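Side-chain contacts in 6-phosphogluconate dehydrogenase (Pseudomonas syringae, PDB 5U5G), which probably reduces (2-oxopropyl)phosphonic acid with NADPH in fosfomycin biosynthesis, and is seen here with NADP+ and that phosphonate bound: residues E102-L107 with K168-K173; R20-Q25 with D39-Q44; I182-A187 with T264-V269; L62-A67 with R81-C86. All coordinates share one frame; numbering follows the deposited sequence.

Interaction 1: residues E102-L107 with K168-K173. With 7VD ((2-oxopropyl)phosphonic acid), chain F.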
# COMPACT_ATOMS: atom_id res chain seq x y z
N GLU A 102 -4.05 -25.75 7.54
CA GLU A 102 -4.30 -27.15 7.89
C GLU A 102 -4.97 -27.28 9.27
O GLU A 102 -5.80 -28.17 9.46
CB GLU A 102 -2.99 -27.97 7.83
CG GLU A 102 -1.88 -27.54 8.80
CD GLU A 102 -0.90 -26.50 8.21
OE1 GLU A 102 -1.23 -25.87 7.17
OE2 GLU A 102 0.20 -26.33 8.80
N THR A 103 -4.64 -26.40 10.22
CA THR A 103 -5.38 -26.39 11.49
C THR A 103 -6.86 -26.07 11.24
O THR A 103 -7.75 -26.74 11.78
CB THR A 103 -4.79 -25.38 12.47
OG1 THR A 103 -3.37 -25.59 12.58
CG2 THR A 103 -5.44 -25.51 13.87
N ALA A 104 -7.13 -25.04 10.43
CA ALA A 104 -8.51 -24.70 10.10
C ALA A 104 -9.22 -25.85 9.41
O ALA A 104 -10.38 -26.15 9.71
CB ALA A 104 -8.55 -23.45 9.23
N GLU A 105 -8.55 -26.51 8.46
CA GLU A 105 -9.14 -27.66 7.79
C GLU A 105 -9.50 -28.76 8.78
O GLU A 105 -10.59 -29.33 8.73
CB GLU A 105 -8.19 -28.19 6.72
CG GLU A 105 -8.18 -27.33 5.47
CD GLU A 105 -6.99 -27.58 4.57
OE1 GLU A 105 -6.14 -28.42 4.94
OE2 GLU A 105 -6.89 -26.93 3.51
N GLY A 106 -8.58 -29.06 9.71
CA GLY A 106 -8.86 -30.08 10.71
C GLY A 106 -10.04 -29.72 11.60
O GLY A 106 -10.83 -30.58 11.99
N LEU A 107 -10.17 -28.43 11.93
CA LEU A 107 -11.29 -27.99 12.76
C LEU A 107 -12.61 -28.06 11.99
O LEU A 107 -13.63 -28.46 12.56
CB LEU A 107 -11.03 -26.58 13.29
CG LEU A 107 -9.95 -26.49 14.36
CD1 LEU A 107 -9.61 -25.05 14.67
CD2 LEU A 107 -10.38 -27.24 15.65
N LYS A 168 -9.06 -22.01 2.84
CA LYS A 168 -8.77 -21.01 1.82
C LYS A 168 -8.72 -19.60 2.41
O LYS A 168 -7.88 -18.79 2.01
CB LYS A 168 -9.80 -21.07 0.69
CG LYS A 168 -9.51 -20.09 -0.45
CD LYS A 168 -10.32 -20.41 -1.72
CE LYS A 168 -9.92 -19.49 -2.85
NZ LYS A 168 -10.67 -19.76 -4.09
N ALA A 169 -9.63 -19.30 3.34
CA ALA A 169 -9.60 -17.99 3.98
C ALA A 169 -8.27 -17.75 4.68
O ALA A 169 -7.70 -16.65 4.59
CB ALA A 169 -10.77 -17.84 4.96
N GLN A 170 -7.75 -18.76 5.39
CA GLN A 170 -6.48 -18.56 6.07
C GLN A 170 -5.34 -18.41 5.07
O GLN A 170 -4.42 -17.62 5.30
CB GLN A 170 -6.17 -19.70 7.04
CG GLN A 170 -7.10 -19.77 8.27
CD GLN A 170 -6.99 -18.55 9.19
OE1 GLN A 170 -6.04 -17.76 9.09
NE2 GLN A 170 -7.94 -18.41 10.08
N ARG A 171 -5.39 -19.15 3.97
CA ARG A 171 -4.36 -19.00 2.94
C ARG A 171 -4.30 -17.56 2.45
O ARG A 171 -3.22 -16.97 2.36
CB ARG A 171 -4.65 -19.95 1.77
CG ARG A 171 -4.45 -21.41 2.13
CD ARG A 171 -4.80 -22.38 1.00
NE ARG A 171 -4.56 -23.74 1.47
CZ ARG A 171 -5.50 -24.61 1.84
NH1 ARG A 171 -6.79 -24.31 1.73
NH2 ARG A 171 -5.15 -25.80 2.28
N LEU A 172 -5.47 -16.97 2.17
CA LEU A 172 -5.53 -15.60 1.67
C LEU A 172 -5.11 -14.58 2.74
O LEU A 172 -4.42 -13.60 2.44
CB LEU A 172 -6.95 -15.31 1.18
CG LEU A 172 -7.29 -16.06 -0.11
CD1 LEU A 172 -8.79 -16.16 -0.28
CD2 LEU A 172 -6.65 -15.33 -1.29
N LYS A 173 -5.53 -14.80 3.98
CA LYS A 173 -5.18 -13.88 5.06
C LYS A 173 -3.68 -13.83 5.27
O LYS A 173 -3.10 -12.75 5.41
CB LYS A 173 -5.90 -14.30 6.36
CG LYS A 173 -5.37 -13.62 7.65
CD LYS A 173 -5.75 -12.13 7.72
CE LYS A 173 -5.21 -11.46 9.02
NZ LYS A 173 -5.27 -9.96 8.96
P1 7VD F . -4.56 -6.23 10.12
C1 7VD F . -3.52 -6.80 11.50
O2 7VD F . -4.64 -7.20 8.96
O3 7VD F . -5.95 -5.86 10.58
O4 7VD F . -3.80 -4.99 9.72
C6 7VD F . -3.08 -8.24 11.45
O7 7VD F . -3.81 -9.12 11.01
C8 7VD F . -1.69 -8.50 11.98
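E105 and R171 supply the charged part of this meeting of helices 101-113 and 168-196. Their side chains cross at about a right angle, and one oxygen, E105 OE2, takes both terminal nitrogens of the guanidinium. The salt bridge to R171 NH2 is modelled at 2.4 Å, too short for its exact length to be trusted, while the bond from R171 NH1 to E105 OE2 is weak, at 3.2 Å and bent to 121°. OE2 lies at the guanidinium edge, near its plane, but the carboxylate is turned 44° from it. R171 gets there because its chain runs extended from CG to NE; its NH1 has a further weak bond to P166 O.

Apolar contact is slight: A104 CB meets Q170 CG at 4.1 Å, near the closest approach of the two backbones. Beyond CG the Q170 chain bends at chi2 (-64°), and its amide is held at both ends, NE2 by S97 O and OE1 by I99 N.

Ligand binding begins one turn further along. K173 NZ donates to O7 of (2-oxopropyl)phosphonic acid over 2.7 Å, and it is also bonded to N177 OD1 and V123 O. The whole is typical of the 6-phosphogluconate and 3-hydroxyisobutyrate dehydrogenase family, where a Rossmann-type domain meets the long first helix of the helical domain and the substrate pocket lies at the junction.

Interaction 2: residues R20-Q25 with D39-Q44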
# COMPACT_ATOMS: atom_id res chain seq x y z
N ARG A 20 -17.85 -3.45 19.69
CA ARG A 20 -18.75 -3.19 18.57
C ARG A 20 -20.04 -3.99 18.69
O ARG A 20 -21.13 -3.46 18.43
CB ARG A 20 -18.03 -3.49 17.25
CG ARG A 20 -18.79 -3.09 16.02
CD ARG A 20 -18.78 -1.58 15.84
NE ARG A 20 -19.64 -1.19 14.74
CZ ARG A 20 -19.76 0.06 14.27
NH1 ARG A 20 -19.05 1.04 14.82
NH2 ARG A 20 -20.57 0.31 13.26
N LEU A 21 -19.94 -5.26 19.08
CA LEU A 21 -21.15 -6.06 19.25
C LEU A 21 -22.03 -5.49 20.36
O LEU A 21 -23.25 -5.38 20.20
CB LEU A 21 -20.80 -7.52 19.55
CG LEU A 21 -20.03 -8.30 18.48
CD1 LEU A 21 -19.52 -9.59 19.08
CD2 LEU A 21 -20.94 -8.59 17.27
N LEU A 22 -21.43 -5.14 21.50
CA LEU A 22 -22.20 -4.50 22.57
C LEU A 22 -22.85 -3.21 22.07
O LEU A 22 -23.98 -2.91 22.45
CB LEU A 22 -21.30 -4.21 23.78
CG LEU A 22 -20.78 -5.36 24.65
CD1 LEU A 22 -19.74 -4.83 25.63
CD2 LEU A 22 -21.91 -6.05 25.40
N ALA A 23 -22.15 -2.45 21.22
CA ALA A 23 -22.67 -1.17 20.76
C ALA A 23 -23.92 -1.33 19.90
O ALA A 23 -24.75 -0.41 19.84
CB ALA A 23 -21.58 -0.40 20.01
N SER A 24 -24.08 -2.48 19.25
CA SER A 24 -25.30 -2.77 18.50
C SER A 24 -26.37 -3.41 19.38
O SER A 24 -27.42 -3.80 18.86
CB SER A 24 -25.00 -3.68 17.30
OG SER A 24 -25.02 -5.05 17.69
N GLN A 25 -26.11 -3.53 20.68
CA GLN A 25 -27.06 -4.05 21.66
C GLN A 25 -27.27 -5.56 21.50
O GLN A 25 -28.33 -6.10 21.85
CB GLN A 25 -28.37 -3.26 21.62
CG GLN A 25 -28.11 -1.77 21.92
CD GLN A 25 -29.34 -0.87 21.85
OE1 GLN A 25 -29.36 0.12 21.10
NE2 GLN A 25 -30.35 -1.18 22.66
N ASP A 39 -13.05 -6.78 32.24
CA ASP A 39 -13.65 -5.87 33.22
C ASP A 39 -14.38 -4.71 32.53
O ASP A 39 -15.52 -4.39 32.88
CB ASP A 39 -12.58 -5.34 34.18
CG ASP A 39 -12.19 -6.36 35.25
OD1 ASP A 39 -12.96 -7.28 35.57
OD2 ASP A 39 -11.08 -6.20 35.80
N ASP A 40 -13.72 -4.05 31.58
CA ASP A 40 -14.37 -2.93 30.90
C ASP A 40 -15.58 -3.40 30.09
O ASP A 40 -16.61 -2.72 30.07
CB ASP A 40 -13.39 -2.19 30.00
CG ASP A 40 -12.24 -1.59 30.78
OD1 ASP A 40 -11.09 -1.68 30.30
OD2 ASP A 40 -12.48 -1.04 31.88
N LEU A 41 -15.46 -4.54 29.41
CA LEU A 41 -16.60 -5.10 28.67
C LEU A 41 -17.77 -5.40 29.61
O LEU A 41 -18.92 -5.13 29.27
CB LEU A 41 -16.17 -6.37 27.94
CG LEU A 41 -15.17 -6.11 26.81
CD1 LEU A 41 -14.72 -7.41 26.16
CD2 LEU A 41 -15.79 -5.19 25.77
N ILE A 42 -17.48 -5.94 30.79
CA ILE A 42 -18.54 -6.23 31.76
C ILE A 42 -19.21 -4.94 32.20
O ILE A 42 -20.44 -4.84 32.24
CB ILE A 42 -17.96 -7.01 32.96
CG1 ILE A 42 -17.51 -8.40 32.50
CG2 ILE A 42 -19.00 -7.10 34.12
CD1 ILE A 42 -16.63 -9.13 33.51
N ARG A 43 -18.41 -3.93 32.55
CA ARG A 43 -18.95 -2.61 32.87
C ARG A 43 -19.87 -2.10 31.77
O ARG A 43 -20.85 -1.40 32.05
CB ARG A 43 -17.79 -1.64 33.11
CG ARG A 43 -18.18 -0.22 33.31
CD ARG A 43 -17.00 0.60 33.80
NE ARG A 43 -15.79 0.37 33.00
CZ ARG A 43 -15.52 0.95 31.83
NH1 ARG A 43 -16.36 1.82 31.29
NH2 ARG A 43 -14.39 0.65 31.20
N GLN A 44 -19.62 -2.48 30.52
CA GLN A 44 -20.41 -2.01 29.40
C GLN A 44 -21.51 -2.98 28.98
O GLN A 44 -22.08 -2.82 27.90
CB GLN A 44 -19.50 -1.69 28.22
CG GLN A 44 -18.52 -0.57 28.52
CD GLN A 44 -17.39 -0.52 27.51
OE1 GLN A 44 -17.06 -1.53 26.89
NE2 GLN A 44 -16.80 0.64 27.33
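L22 and Q44 mark the nearest backbone approach, their CA atoms 7.5 Å apart, where the last turn of helix 12-23 passes the end of helix 39-43. The first helix finishes in a Schellman motif at Q25, a residue of positive phi whose N bonds back to L22 O at 2.8 Å. The second gives way at Q44.

Across this gap a single methyl does most of the work. L22 CD1 points into the final turn of the shorter helix, lying 3.7 Å from L41 O and 3.8 Å from Q44 O. Its carbon neighbours are L41 CD2 at 4.0 Å and Q44 CB at 4.1 Å. With CG opposite the carbonyl carbon (chi1 -71°), the L22 branch reaches out from its helix. L41 also packs on C18 and R19 of helix 12-23, one turn before L22.

No hydrogen bond crosses between the segments; S24 OG bonds to L21 O near the helix end, and R43 NH2 forms a salt bridge with D40 OD2 at 2.6 Å and 164°. The oxygen lies in the guanidinium plane, yet the arginine comes from above the carboxylate plane, 51° out of it.

Strand 28-31 joins the two helices along the chain and is parallel to strands 5-8 and 47-48. Such successive beta-alpha-beta crossovers, with their helices side by side, characterise the first beta-alpha-beta-alpha-beta half of a Rossmann fold.

Interaction 3: residues I182-A187 with T264-V269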
# COMPACT_ATOMS: atom_id res chain seq x y z
N ILE A 182 5.69 -6.40 4.31
CA ILE A 182 6.60 -5.78 3.36
C ILE A 182 6.31 -4.28 3.24
O ILE A 182 7.23 -3.46 3.23
CB ILE A 182 6.50 -6.47 1.99
CG1 ILE A 182 6.98 -7.92 2.10
CG2 ILE A 182 7.34 -5.69 0.98
CD1 ILE A 182 6.49 -8.84 0.94
N ASN A 183 5.03 -3.92 3.12
CA ASN A 183 4.66 -2.52 3.01
C ASN A 183 5.07 -1.74 4.25
O ASN A 183 5.55 -0.60 4.14
CB ASN A 183 3.14 -2.36 2.81
CG ASN A 183 2.65 -2.96 1.50
OD1 ASN A 183 3.45 -3.34 0.64
ND2 ASN A 183 1.34 -3.04 1.33
N LEU A 184 4.84 -2.32 5.43
CA LEU A 184 5.16 -1.65 6.68
C LEU A 184 6.66 -1.42 6.81
O LEU A 184 7.10 -0.32 7.15
CB LEU A 184 4.64 -2.47 7.86
CG LEU A 184 4.92 -1.89 9.26
CD1 LEU A 184 4.38 -0.46 9.40
CD2 LEU A 184 4.33 -2.77 10.34
N ALA A 185 7.46 -2.46 6.55
CA ALA A 185 8.91 -2.30 6.67
C ALA A 185 9.43 -1.30 5.65
O ALA A 185 10.33 -0.50 5.96
CB ALA A 185 9.61 -3.64 6.51
N GLY A 186 8.90 -1.32 4.43
CA GLY A 186 9.30 -0.32 3.45
C GLY A 186 8.90 1.08 3.86
O GLY A 186 9.68 2.03 3.74
N ALA A 187 7.66 1.23 4.36
CA ALA A 187 7.19 2.56 4.73
C ALA A 187 8.03 3.14 5.87
O ALA A 187 8.38 4.32 5.84
CB ALA A 187 5.70 2.52 5.10
N THR A 264 12.61 -12.40 8.28
CA THR A 264 13.79 -12.22 9.11
C THR A 264 13.76 -10.86 9.82
O THR A 264 14.11 -10.77 11.00
CB THR A 264 15.07 -12.36 8.29
OG1 THR A 264 15.09 -11.36 7.27
CG2 THR A 264 15.12 -13.73 7.63
N THR A 265 13.33 -9.80 9.11
CA THR A 265 13.37 -8.46 9.69
C THR A 265 12.51 -8.37 10.95
O THR A 265 12.95 -7.85 11.99
CB THR A 265 12.91 -7.40 8.68
OG1 THR A 265 13.78 -7.39 7.54
CG2 THR A 265 12.92 -6.02 9.32
N PHE A 266 11.27 -8.85 10.88
CA PHE A 266 10.40 -8.69 12.04
C PHE A 266 10.77 -9.67 13.15
O PHE A 266 10.53 -9.39 14.33
CB PHE A 266 8.93 -8.80 11.62
CG PHE A 266 8.42 -7.54 10.94
CD1 PHE A 266 8.03 -6.44 11.71
CD2 PHE A 266 8.36 -7.45 9.55
CE1 PHE A 266 7.58 -5.26 11.10
CE2 PHE A 266 7.89 -6.29 8.93
CZ PHE A 266 7.50 -5.18 9.70
N ASP A 267 11.39 -10.80 12.79
CA ASP A 267 11.95 -11.68 13.81
C ASP A 267 13.04 -10.96 14.60
O ASP A 267 13.07 -11.02 15.84
CB ASP A 267 12.48 -12.95 13.17
CG ASP A 267 13.00 -13.94 14.20
OD1 ASP A 267 12.17 -14.49 14.97
OD2 ASP A 267 14.23 -14.17 14.25
N THR A 268 13.94 -10.26 13.90
CA THR A 268 15.01 -9.53 14.58
C THR A 268 14.45 -8.41 15.45
O THR A 268 14.94 -8.18 16.57
CB THR A 268 15.99 -8.97 13.55
OG1 THR A 268 16.47 -10.04 12.73
CG2 THR A 268 17.17 -8.33 14.26
N VAL A 269 13.44 -7.69 14.96
CA VAL A 269 12.82 -6.62 15.76
C VAL A 269 12.15 -7.21 16.99
O VAL A 269 12.18 -6.61 18.08
CB VAL A 269 11.82 -5.82 14.90
CG1 VAL A 269 11.06 -4.81 15.75
CG2 VAL A 269 12.54 -5.12 13.73
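A185 meets the ring of F266 where segments 182-187 and 264-269 come nearest, the CA atoms of A185 and T265 being 8.2 Å apart, a spacing that F266 spans with its ring. The phenyl group leaves helix 257-273 with CG opposite the carbonyl carbon (chi1 -77°) and presents its far end to helix 168-196. Two neighbouring residues there receive it. A185 CB lies 4.0 Å from F266 CE2 and 4.1 Å from CZ, while L184 CD2 lies 4.0 Å from CZ and 4.2 Å from CE1. Both methyls approach obliquely, from opposite sides of the ring plane, and the end of the ring sits between the short A185 and the longer L184. The L184 side chain crosses that of F266 at about a right angle; its CG stands opposite the backbone N (chi1 179°), which turns the side chain so that CD2 can reach the ring.

Elsewhere around the ring, L236, C240 and L243 of helix 236-247 also pack against F266. L184 also touches Y217, a residue that hydrogen-bonds (2-oxopropyl)phosphonic acid, and A185 packs on F258 of the second subunit.

No hydrogen bond links the two segments, and T265 OG1 is satisfied by L261 O of its own helix. The contact is therefore held by dispersion and by the exclusion of water, consistent with one that depends on shape and burial rather than on directed bonds.

Interaction 4: residues L62-A67 with R81-C86. With NAP (NADP nicotinamide-adenine-dinucleotide phosphate), chain E.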
# COMPACT_ATOMS: atom_id res chain seq x y z
N LEU A 62 -20.70 -18.78 18.84
CA LEU A 62 -19.55 -18.25 19.57
C LEU A 62 -18.52 -17.70 18.59
O LEU A 62 -18.32 -18.26 17.51
CB LEU A 62 -18.86 -19.31 20.44
CG LEU A 62 -19.65 -20.31 21.28
CD1 LEU A 62 -18.68 -21.19 22.01
CD2 LEU A 62 -20.53 -19.58 22.26
N PHE A 63 -17.85 -16.62 18.99
CA PHE A 63 -16.68 -16.12 18.29
C PHE A 63 -15.42 -16.49 19.08
O PHE A 63 -15.43 -16.54 20.31
CB PHE A 63 -16.72 -14.60 18.11
CG PHE A 63 -17.84 -14.11 17.23
CD1 PHE A 63 -17.67 -14.02 15.85
CD2 PHE A 63 -19.06 -13.71 17.79
CE1 PHE A 63 -18.70 -13.56 15.04
CE2 PHE A 63 -20.09 -13.26 16.98
CZ PHE A 63 -19.91 -13.19 15.59
N VAL A 64 -14.34 -16.74 18.34
CA VAL A 64 -13.02 -17.03 18.90
C VAL A 64 -12.04 -16.04 18.29
O VAL A 64 -12.00 -15.88 17.06
CB VAL A 64 -12.57 -18.47 18.62
CG1 VAL A 64 -11.16 -18.73 19.16
CG2 VAL A 64 -13.56 -19.47 19.19
N CYS A 65 -11.24 -15.37 19.14
CA CYS A 65 -10.24 -14.43 18.63
C CYS A 65 -9.02 -14.49 19.55
O CYS A 65 -8.83 -13.69 20.46
CB CYS A 65 -10.79 -13.01 18.52
SG CYS A 65 -9.68 -11.93 17.63
N THR A 66 -8.17 -15.48 19.30
CA THR A 66 -6.99 -15.74 20.11
C THR A 66 -5.77 -15.71 19.21
O THR A 66 -5.88 -15.62 17.99
CB THR A 66 -7.10 -17.10 20.81
OG1 THR A 66 -7.12 -18.15 19.83
CG2 THR A 66 -8.39 -17.18 21.67
N ALA A 67 -4.59 -15.77 19.82
CA ALA A 67 -3.33 -15.77 19.09
C ALA A 67 -2.53 -17.01 19.47
O ALA A 67 -2.34 -17.29 20.65
CB ALA A 67 -2.50 -14.52 19.39
N ARG A 81 -13.60 -30.16 28.94
CA ARG A 81 -13.77 -28.73 29.15
C ARG A 81 -13.77 -27.91 27.87
O ARG A 81 -14.30 -26.79 27.86
CB ARG A 81 -12.67 -28.19 30.07
CG ARG A 81 -12.74 -28.69 31.50
CD ARG A 81 -11.59 -28.15 32.35
NE ARG A 81 -11.94 -26.96 33.14
CZ ARG A 81 -11.71 -25.70 32.76
NH1 ARG A 81 -11.14 -25.43 31.59
NH2 ARG A 81 -12.06 -24.70 33.57
N GLY A 82 -13.20 -28.42 26.78
CA GLY A 82 -13.00 -27.61 25.59
C GLY A 82 -14.23 -27.51 24.73
O GLY A 82 -15.28 -28.08 25.00
N LEU A 83 -14.08 -26.75 23.63
CA LEU A 83 -15.21 -26.44 22.76
C LEU A 83 -15.81 -27.69 22.13
O LEU A 83 -17.02 -27.90 22.19
CB LEU A 83 -14.78 -25.45 21.67
CG LEU A 83 -14.74 -23.97 22.07
CD1 LEU A 83 -14.18 -23.10 20.95
CD2 LEU A 83 -16.13 -23.49 22.44
N LEU A 84 -14.97 -28.55 21.53
CA LEU A 84 -15.49 -29.72 20.84
C LEU A 84 -16.28 -30.62 21.79
O LEU A 84 -17.24 -31.27 21.37
CB LEU A 84 -14.36 -30.51 20.17
CG LEU A 84 -13.70 -29.82 18.97
CD1 LEU A 84 -12.32 -30.37 18.70
CD2 LEU A 84 -14.55 -29.93 17.70
N ALA A 85 -15.92 -30.63 23.07
CA ALA A 85 -16.64 -31.43 24.05
C ALA A 85 -17.97 -30.81 24.46
O ALA A 85 -18.86 -31.53 24.93
CB ALA A 85 -15.76 -31.65 25.28
N CYS A 86 -18.14 -29.50 24.29
CA CYS A 86 -19.32 -28.79 24.80
C CYS A 86 -20.30 -28.37 23.72
O CYS A 86 -21.40 -27.90 24.06
CB CYS A 86 -18.90 -27.54 25.59
SG CYS A 86 -17.81 -27.86 26.97
PA NAP E . -3.43 -10.38 21.75
O1A NAP E . -2.04 -10.83 22.00
O2A NAP E . -3.83 -8.94 21.97
O5B NAP E . -4.50 -11.34 22.58
C5B NAP E . -4.17 -12.68 22.30
C4B NAP E . -5.35 -13.53 22.81
O4B NAP E . -5.06 -14.93 22.71
C3B NAP E . -5.65 -13.18 24.31
O3B NAP E . -7.02 -13.31 24.54
C2B NAP E . -4.92 -14.33 25.03
O2B NAP E . -5.44 -14.68 26.22
C1B NAP E . -5.25 -15.48 23.99
N9A NAP E . -4.33 -16.58 24.21
C8A NAP E . -3.00 -16.73 23.77
N7A NAP E . -2.42 -17.88 24.20
C5A NAP E . -3.43 -18.49 24.96
C6A NAP E . -3.48 -19.70 25.68
N6A NAP E . -2.39 -20.54 25.72
N1A NAP E . -4.59 -20.07 26.36
C2A NAP E . -5.65 -19.21 26.30
N3A NAP E . -5.76 -18.04 25.65
C4A NAP E . -4.62 -17.69 24.98
O3 NAP E . -3.52 -10.78 20.16
PN NAP E . -4.52 -9.87 19.29
O1N NAP E . -5.86 -9.73 19.90
O2N NAP E . -3.83 -8.76 18.55
O5D NAP E . -4.83 -10.93 17.94
C5D NAP E . -5.73 -11.90 18.24
C4D NAP E . -6.05 -12.61 16.94
O4D NAP E . -6.58 -11.66 15.98
C3D NAP E . -4.72 -13.19 16.31
O3D NAP E . -5.01 -14.42 15.70
C2D NAP E . -4.34 -12.15 15.28
O2D NAP E . -3.64 -12.67 14.19
C1D NAP E . -5.76 -11.70 14.82
N1N NAP E . -5.74 -10.37 14.25
C2N NAP E . -5.25 -9.25 14.97
C3N NAP E . -5.34 -8.00 14.40
C7N NAP E . -4.87 -6.82 15.13
O7N NAP E . -4.97 -5.68 14.68
N7N NAP E . -4.34 -6.96 16.40
C4N NAP E . -5.97 -7.78 13.05
C5N NAP E . -6.42 -9.01 12.39
C6N NAP E . -6.29 -10.21 12.97
P2B NAP E . -4.82 -13.70 27.65
O1X NAP E . -5.59 -12.44 27.41
O2X NAP E . -5.25 -14.55 28.84
O3X NAP E . -3.34 -13.68 27.32
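T66 O takes the shortest polar bond here, 2.7 Å from O3D of the nicotinamide ribose of NADP+, with the ribose hydroxyl as donor. The next residue grips the other ribose: A67 N donates to O4B over 3.0 Å at an angle of 149°. Two adjacent backbone groups thus hold both sugars of the dinucleotide. Side chains add van der Waals contact, C65 SG lying 3.5 Å from O4D and T66 CB 3.5 Å from O4B. S97 OG in turn accepts T66 N, a second-shell bond that probably helps to place this turn of the chain.

Further back along the strand the contact between the segments is wholly apolar. L83 brings its two methyls to two residues of the strand: CD2 to L62 CD1 at 3.5 Å, tighter than usual for carbons, and CD1 to V64 CG2 at 4.1 Å. In each pair the side chains run past one another in opposite directions. L62 has chi1 at -43°, rotated somewhat from the usual staggered value, and the close methyl pair may share in that crowding.

Strand 61-64 lies between strands 5-8 and 92-95 in the parallel part of the mixed sheet, with L62 and V64 directed at the short, weakly bonded helix near 83-86. Y76 of helix 69-77 touches both V64 and L83, while helix 52-58 brings T56 against L62 and I52 against L83.

Interactions 2 and 4 belong to the same Rossmann-type domain and touch directly, L21 CD1 lying 4.3 Å from F63 CE2. Interaction 4 leads on to interaction 1: their nearest atoms are about 5 Å apart, and S97 joins them, bonding T66 N through its hydroxyl and Q170 NE2 through its carbonyl. Residues of both segment pairs also meet the ligands, T66 and A67 the cofactor and K173 the phosphonate. Interactions 1 and 3 share helix 168-196, with centres about 24 Å apart, and both reach the second subunit; the helix lines the phosphonate pocket with K173, in interaction 1, and N177 just beyond it. Interaction 2 is remote from interaction 3, their centres about 34 Å apart.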